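Local structure of glycosyl transferase (Staphylococcus aureus, 5U02) at residues V152-L157 against Q193-I198; V139-F144 against N232-Y237. The protein belongs to the TarS family of glycosyl transferases and, in the region modelled, joins a helical linker domain to two beta domains of the E-set kind. One frame throughout, in Å; residues are numbered along the deposited sequence.

In the fold
Both contacts lie in the first E-set beta domain, their centres about 10 Å apart, and both reach one sheet: 138-146, which supplies one side of contact 2, is the neighbour of 150-159 in contact 1. Both are partly buried, the apolar face of contact 1 being the most enclosed. Contact 1 pairs two regular strands, with mostly apolar side chains on one face and mostly polar ones on the other meeting a second subunit. Contact 2 sets the outer edge of 138-146 against an irregular loop, adding side-chain bonds from N235 to the backbone bonds; no other chain of the assembly touches it. T142 ties the two together, its OG1 making probable hydrogen bonds to E154 OE1 and T156 OG1.

Contact 1. Residues V152-L157 against Q193-I198; sequences VTELTL and QYRFNI
Strands 152-157 and 193-198 form a regular antiparallel pair, their directions 158° apart. At V152, in a non-hydrogen-bonded pair with N197, CG1 is anti to the backbone N and crosses obliquely to within 3.4 Å of R195 NH1, while CG2 lies alongside N197 OD1. T153 makes the first hydrogen-bonded pair: its N donates to F196 O at 3.1 Å, and F196 N returns a bond to T153 O at 2.9 Å, nearly along the C=O axis. E154, opposite R195, has CG anti to its backbone N and an extended chain, which brings the carboxylate across Q193, its plane turned 44° from that amide. E154 OE2 stands 4.2 Å from R195 NH2, too far for a salt bridge, though the positive charge may still favour the ionised acid. L155 repeats the hydrogen-bonded pattern with Y194. L155 N donates to Y194 O at 2.8 Å within the carbonyl plane, whereas Y194 N reaches L155 O at 2.8 Å from 29° above that plane. T156 and Q193 lie side by side; a water 3.0 Å from T156 OG1 donates to Q193 OE1, spanning the polar ends of the pair. At L157, CG and CD1 meet CE1 of the Y194 ring in apolar packing. The pair sits inside the sheet, between strand 138-146, where T142 OG1 probably bonds E154 OE1 and T156 OG1, and strand 181-190. Q193, E154, R195 and N197, on the face of V152, meet the second subunit, whose Y206 bonds to E154 OE2 and packs against Q193 and whose D202 accepts a hydrogen bond from N197 ND2. On the opposite face T153 and F196 pack on L171 of strand 168-175, Y194 on V169, and L155 and F196 on L217 of strand 212-221, the sheet curling over, consistent with an E-set beta sandwich.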
loop_
_atom_site.group_PDB
_atom_site.type_symbol
_atom_site.label_atom_id
_atom_site.label_comp_id
_atom_site.label_asym_id
_atom_site.label_seq_id
_atom_site.Cartn_x
_atom_site.Cartn_y
_atom_site.Cartn_z
ATOM N N VAL A 152 10.220 13.667 -3.943
ATOM C CA VAL A 152 9.964 12.626 -4.931
ATOM C C VAL A 152 11.296 11.971 -5.261
ATOM O O VAL A 152 12.209 12.634 -5.776
ATOM C CB VAL A 152 9.300 13.183 -6.198
ATOM C CG1 VAL A 152 8.975 12.054 -7.181
ATOM C CG2 VAL A 152 8.051 13.965 -5.834
ATOM N N THR A 153 11.417 10.681 -4.957
ATOM C CA THR A 153 12.640 9.954 -5.247
ATOM C C THR A 153 12.305 8.648 -5.948
ATOM O O THR A 153 11.315 7.984 -5.622
ATOM C CB THR A 153 13.470 9.693 -3.972
ATOM O OG1 THR A 153 14.743 9.153 -4.338
ATOM C CG2 THR A 153 12.776 8.723 -3.049
ATOM N N GLU A 154 13.132 8.299 -6.928
ATOM C CA GLU A 154 12.984 7.073 -7.696
ATOM C C GLU A 154 14.187 6.185 -7.425
ATOM O O GLU A 154 15.332 6.625 -7.572
ATOM C CB GLU A 154 12.863 7.381 -9.191
ATOM C CG GLU A 154 12.627 6.173 -10.071
ATOM C CD GLU A 154 12.680 6.526 -11.541
ATOM O OE1 GLU A 154 13.799 6.747 -12.056
ATOM O OE2 GLU A 154 11.601 6.599 -12.176
ATOM N N LEU A 155 13.930 4.949 -7.011
ATOM C CA LEU A 155 14.974 3.965 -6.764
ATOM C C LEU A 155 14.822 2.837 -7.771
ATOM O O LEU A 155 13.736 2.263 -7.904
ATOM C CB LEU A 155 14.897 3.422 -5.337
ATOM C CG LEU A 155 15.022 4.496 -4.254
ATOM C CD1 LEU A 155 14.965 3.865 -2.877
ATOM C CD2 LEU A 155 16.306 5.284 -4.438
ATOM N N THR A 156 15.902 2.530 -8.483
ATOM C CA THR A 156 15.893 1.507 -9.519
ATOM C C THR A 156 16.702 0.306 -9.044
ATOM O O THR A 156 17.888 0.435 -8.725
ATOM C CB THR A 156 16.455 2.050 -10.832
ATOM O OG1 THR A 156 15.624 3.122 -11.291
ATOM C CG2 THR A 156 16.486 0.961 -11.891
ATOM N N LEU A 157 16.056 -0.855 -8.990
ATOM C CA LEU A 157 16.747 -2.112 -8.710
ATOM C C LEU A 157 17.405 -2.579 -10.000
ATOM O O LEU A 157 16.746 -3.137 -10.878
ATOM C CB LEU A 157 15.777 -3.160 -8.179
ATOM C CG LEU A 157 14.833 -2.767 -7.047
ATOM C CD1 LEU A 157 14.124 -4.005 -6.515
ATOM C CD2 LEU A 157 15.592 -2.067 -5.948
ATOM N N GLN A 193 11.582 0.384 -11.468
ATOM C CA GLN A 193 11.753 1.760 -11.023
ATOM C C GLN A 193 10.663 2.071 -10.008
ATOM O O GLN A 193 9.481 2.079 -10.355
ATOM C CB GLN A 193 11.675 2.730 -12.199
ATOM C CG GLN A 193 12.716 2.504 -13.272
ATOM C CD GLN A 193 12.458 3.360 -14.486
ATOM O OE1 GLN A 193 13.147 4.347 -14.718
ATOM N NE2 GLN A 193 11.460 2.980 -15.274
ATOM N N TYR A 194 11.057 2.339 -8.767
ATOM C CA TYR A 194 10.120 2.506 -7.663
ATOM C C TYR A 194 10.125 3.959 -7.195
ATOM O O TYR A 194 11.161 4.468 -6.751
ATOM C CB TYR A 194 10.473 1.549 -6.522
ATOM C CG TYR A 194 10.258 0.094 -6.898
ATOM C CD1 TYR A 194 11.232 -0.622 -7.590
ATOM C CD2 TYR A 194 9.063 -0.546 -6.601
ATOM C CE1 TYR A 194 11.027 -1.942 -7.950
ATOM C CE2 TYR A 194 8.845 -1.862 -6.953
ATOM C CZ TYR A 194 9.832 -2.554 -7.627
ATOM O OH TYR A 194 9.638 -3.865 -7.990
ATOM N N ARG A 195 8.965 4.613 -7.281
ATOM C CA ARG A 195 8.822 6.039 -7.007
ATOM C C ARG A 195 8.086 6.258 -5.692
ATOM O O ARG A 195 7.014 5.686 -5.474
ATOM C CB ARG A 195 8.073 6.734 -8.144
ATOM C CG ARG A 195 7.643 8.161 -7.833
ATOM C CD ARG A 195 6.979 8.778 -9.044
ATOM N NE ARG A 195 7.922 8.888 -10.149
ATOM C CZ ARG A 195 8.293 10.036 -10.700
ATOM N NH1 ARG A 195 7.772 11.177 -10.264
ATOM N NH2 ARG A 195 9.165 10.038 -11.697
ATOM N N PHE A 196 8.650 7.103 -4.835
ATOM C CA PHE A 196 8.082 7.399 -3.527
ATOM C C PHE A 196 7.821 8.895 -3.427
ATOM O O PHE A 196 8.732 9.704 -3.643
ATOM C CB PHE A 196 9.016 6.939 -2.404
ATOM C CG PHE A 196 9.251 5.454 -2.374
ATOM C CD1 PHE A 196 10.231 4.867 -3.169
ATOM C CD2 PHE A 196 8.473 4.642 -1.565
ATOM C CE1 PHE A 196 10.440 3.492 -3.140
ATOM C CE2 PHE A 196 8.669 3.278 -1.531
ATOM C CZ PHE A 196 9.654 2.698 -2.318
ATOM N N ASN A 197 6.571 9.259 -3.119
ATOM C CA ASN A 197 6.199 10.628 -2.773
ATOM C C ASN A 197 6.189 10.730 -1.254
ATOM O O ASN A 197 5.336 10.125 -0.596
ATOM C CB ASN A 197 4.830 10.998 -3.342
ATOM C CG ASN A 197 4.777 10.911 -4.855
ATOM O OD1 ASN A 197 5.756 11.188 -5.542
ATOM N ND2 ASN A 197 3.623 10.520 -5.382
ATOM N N ILE A 198 7.136 11.481 -0.700
ATOM C CA ILE A 198 7.237 11.705 0.738
ATOM C C ILE A 198 6.630 13.073 1.020
ATOM O O ILE A 198 7.292 14.104 0.859
ATOM C CB ILE A 198 8.684 11.641 1.229
ATOM C CG1 ILE A 198 9.341 10.318 0.850
ATOM C CG2 ILE A 198 8.739 11.847 2.728
ATOM C CD1 ILE A 198 10.834 10.380 0.983
HETATM O O HOH W 1 16.102 3.383 -14.242
#

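Contact 2. Residues V139-F144 against N232-Y237; sequences VKMTAF and NQRNKY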
loop_
_atom_site.group_PDB
_atom_site.type_symbol
_atom_site.label_atom_id
_atom_site.label_comp_id
_atom_site.label_asym_id
_atom_site.label_seq_id
_atom_site.Cartn_x
_atom_site.Cartn_y
_atom_site.Cartn_z
ATOM N N VAL A 139 20.759 -1.170 -5.742
ATOM C CA VAL A 139 19.820 -0.061 -5.852
ATOM C C VAL A 139 20.557 1.155 -6.386
ATOM O O VAL A 139 21.654 1.478 -5.917
ATOM C CB VAL A 139 19.157 0.258 -4.501
ATOM C CG1 VAL A 139 18.226 1.458 -4.646
ATOM C CG2 VAL A 139 18.393 -0.945 -3.992
ATOM N N LYS A 140 19.954 1.830 -7.362
ATOM C CA LYS A 140 20.462 3.102 -7.853
ATOM C C LYS A 140 19.364 4.148 -7.710
ATOM O O LYS A 140 18.217 3.906 -8.104
ATOM C CB LYS A 140 20.942 2.995 -9.308
ATOM C CG LYS A 140 21.466 4.311 -9.864
ATOM C CD LYS A 140 21.586 4.334 -11.380
ATOM C CE LYS A 140 22.382 5.560 -11.823
ATOM N NZ LYS A 140 22.857 5.489 -13.233
ATOM N N MET A 141 19.704 5.291 -7.117
ATOM C CA MET A 141 18.755 6.391 -6.966
ATOM C C MET A 141 18.723 7.152 -8.283
ATOM O O MET A 141 19.599 7.976 -8.560
ATOM C CB MET A 141 19.152 7.283 -5.795
ATOM C CG MET A 141 18.142 8.385 -5.458
ATOM S SD MET A 141 18.703 9.435 -4.093
ATOM C CE MET A 141 20.157 10.181 -4.817
ATOM N N THR A 142 17.721 6.863 -9.116
ATOM C CA THR A 142 17.665 7.421 -10.460
ATOM C C THR A 142 16.934 8.759 -10.539
ATOM O O THR A 142 17.011 9.420 -11.579
ATOM C CB THR A 142 17.018 6.418 -11.427
ATOM O OG1 THR A 142 15.936 5.741 -10.777
ATOM C CG2 THR A 142 18.042 5.391 -11.904
ATOM N N ALA A 143 16.235 9.177 -9.483
ATOM C CA ALA A 143 15.675 10.522 -9.430
ATOM C C ALA A 143 15.590 10.974 -7.980
ATOM O O ALA A 143 15.395 10.160 -7.073
ATOM C CB ALA A 143 14.288 10.600 -10.083
ATOM N N PHE A 144 15.736 12.285 -7.771
ATOM C CA PHE A 144 15.511 12.872 -6.451
ATOM C C PHE A 144 15.159 14.344 -6.628
ATOM O O PHE A 144 16.044 15.156 -6.912
ATOM C CB PHE A 144 16.739 12.707 -5.561
ATOM C CG PHE A 144 16.515 13.133 -4.134
ATOM C CD1 PHE A 144 16.619 14.465 -3.767
ATOM C CD2 PHE A 144 16.198 12.198 -3.162
ATOM C CE1 PHE A 144 16.406 14.860 -2.451
ATOM C CE2 PHE A 144 15.982 12.585 -1.843
ATOM C CZ PHE A 144 16.088 13.915 -1.486
ATOM N N ASN A 232 24.739 5.892 -2.803
ATOM C CA ASN A 232 26.094 5.830 -3.342
ATOM C C ASN A 232 26.107 5.503 -4.830
ATOM O O ASN A 232 27.073 5.852 -5.520
ATOM C CB ASN A 232 26.936 4.817 -2.551
ATOM C CG ASN A 232 26.464 3.383 -2.726
ATOM O OD1 ASN A 232 27.012 2.637 -3.538
ATOM N ND2 ASN A 232 25.455 2.985 -1.960
ATOM N N GLN A 233 25.065 4.849 -5.339
ATOM C CA GLN A 233 24.825 4.728 -6.770
ATOM C C GLN A 233 23.633 5.611 -7.102
ATOM O O GLN A 233 22.554 5.444 -6.522
ATOM C CB GLN A 233 24.564 3.276 -7.177
ATOM C CG GLN A 233 25.725 2.333 -6.899
ATOM C CD GLN A 233 27.027 2.824 -7.510
ATOM O OE1 GLN A 233 27.075 3.195 -8.685
ATOM N NE2 GLN A 233 28.089 2.841 -6.709
ATOM N N ARG A 234 23.826 6.554 -8.017
ATOM C CA ARG A 234 22.776 7.521 -8.291
ATOM C C ARG A 234 23.067 8.235 -9.600
ATOM O O ARG A 234 24.211 8.288 -10.060
ATOM C CB ARG A 234 22.654 8.544 -7.157
ATOM C CG ARG A 234 23.913 9.378 -6.960
ATOM C CD ARG A 234 23.706 10.430 -5.890
ATOM N NE ARG A 234 24.902 11.235 -5.658
ATOM C CZ ARG A 234 25.832 10.953 -4.751
ATOM N NH1 ARG A 234 25.712 9.877 -3.982
ATOM N NH2 ARG A 234 26.878 11.752 -4.606
ATOM N N ASN A 235 22.010 8.784 -10.191
ATOM C CA ASN A 235 22.197 9.824 -11.185
ATOM C C ASN A 235 22.680 11.096 -10.494
ATOM O O ASN A 235 22.569 11.250 -9.274
ATOM C CB ASN A 235 20.900 10.093 -11.952
ATOM C CG ASN A 235 20.593 9.020 -12.976
ATOM O OD1 ASN A 235 21.499 8.419 -13.549
ATOM N ND2 ASN A 235 19.307 8.783 -13.221
ATOM N N LYS A 236 23.224 12.010 -11.290
ATOM C CA LYS A 236 23.794 13.230 -10.734
ATOM C C LYS A 236 22.743 13.992 -9.933
ATOM O O LYS A 236 21.641 14.254 -10.423
ATOM C CB LYS A 236 24.358 14.107 -11.854
ATOM C CG LYS A 236 25.257 15.236 -11.365
ATOM C CD LYS A 236 25.688 16.136 -12.516
ATOM C CE LYS A 236 26.713 17.169 -12.064
ATOM N NZ LYS A 236 27.215 18.001 -13.201
ATOM N N TYR A 237 23.083 14.317 -8.685
ATOM C CA TYR A 237 22.182 15.071 -7.822
ATOM C C TYR A 237 21.867 16.420 -8.454
ATOM O O TYR A 237 22.769 17.135 -8.905
ATOM C CB TYR A 237 22.817 15.248 -6.445
ATOM C CG TYR A 237 21.940 15.913 -5.402
ATOM C CD1 TYR A 237 20.751 15.325 -4.980
ATOM C CD2 TYR A 237 22.326 17.109 -4.808
ATOM C CE1 TYR A 237 19.963 15.923 -4.013
ATOM C CE2 TYR A 237 21.545 17.709 -3.836
ATOM C CZ TYR A 237 20.368 17.115 -3.446
ATOM O OH TYR A 237 19.595 17.719 -2.485
HETATM O O HOH W 2 22.281 3.865 -4.118
HETATM O O HOH W 3 22.810 1.377 -2.794
#
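A classic beta bulge, in which T142 and A143 both face E154, interrupts strand 138-146 where the loop 232-237 runs beside it in nearly the same direction, the two 5° apart. M141 and R234 form the single backbone bridge: M141 N donates to Q233 O at 2.9 Å, and N235 N donates to M141 O at 3.0 Å. The M141 and R234 side chains lie side by side. M141 has CG anti to its backbone N and bends at chi3, bringing CE to 3.7 Å from R234 CD; R234 holds CG in the crowded position between N and C (chi1 62°), and its extended chain carries the guanidinium away to G231 O and the ring of F260. K140, extended throughout, crosses N235 at about a right angle, giving a weak bond from NZ to N235 OD1 at 3.2 Å. F144 and Y237, both with CG anti to the backbone N, run alongside each other, their ring planes 47° apart and F144 CD1 3.7 Å from Y237 CE1. The other branch of the N235 amide fixes its rotation: ND2 donates to T142 O at 2.9 Å, in the carbonyl plane and on a lone pair.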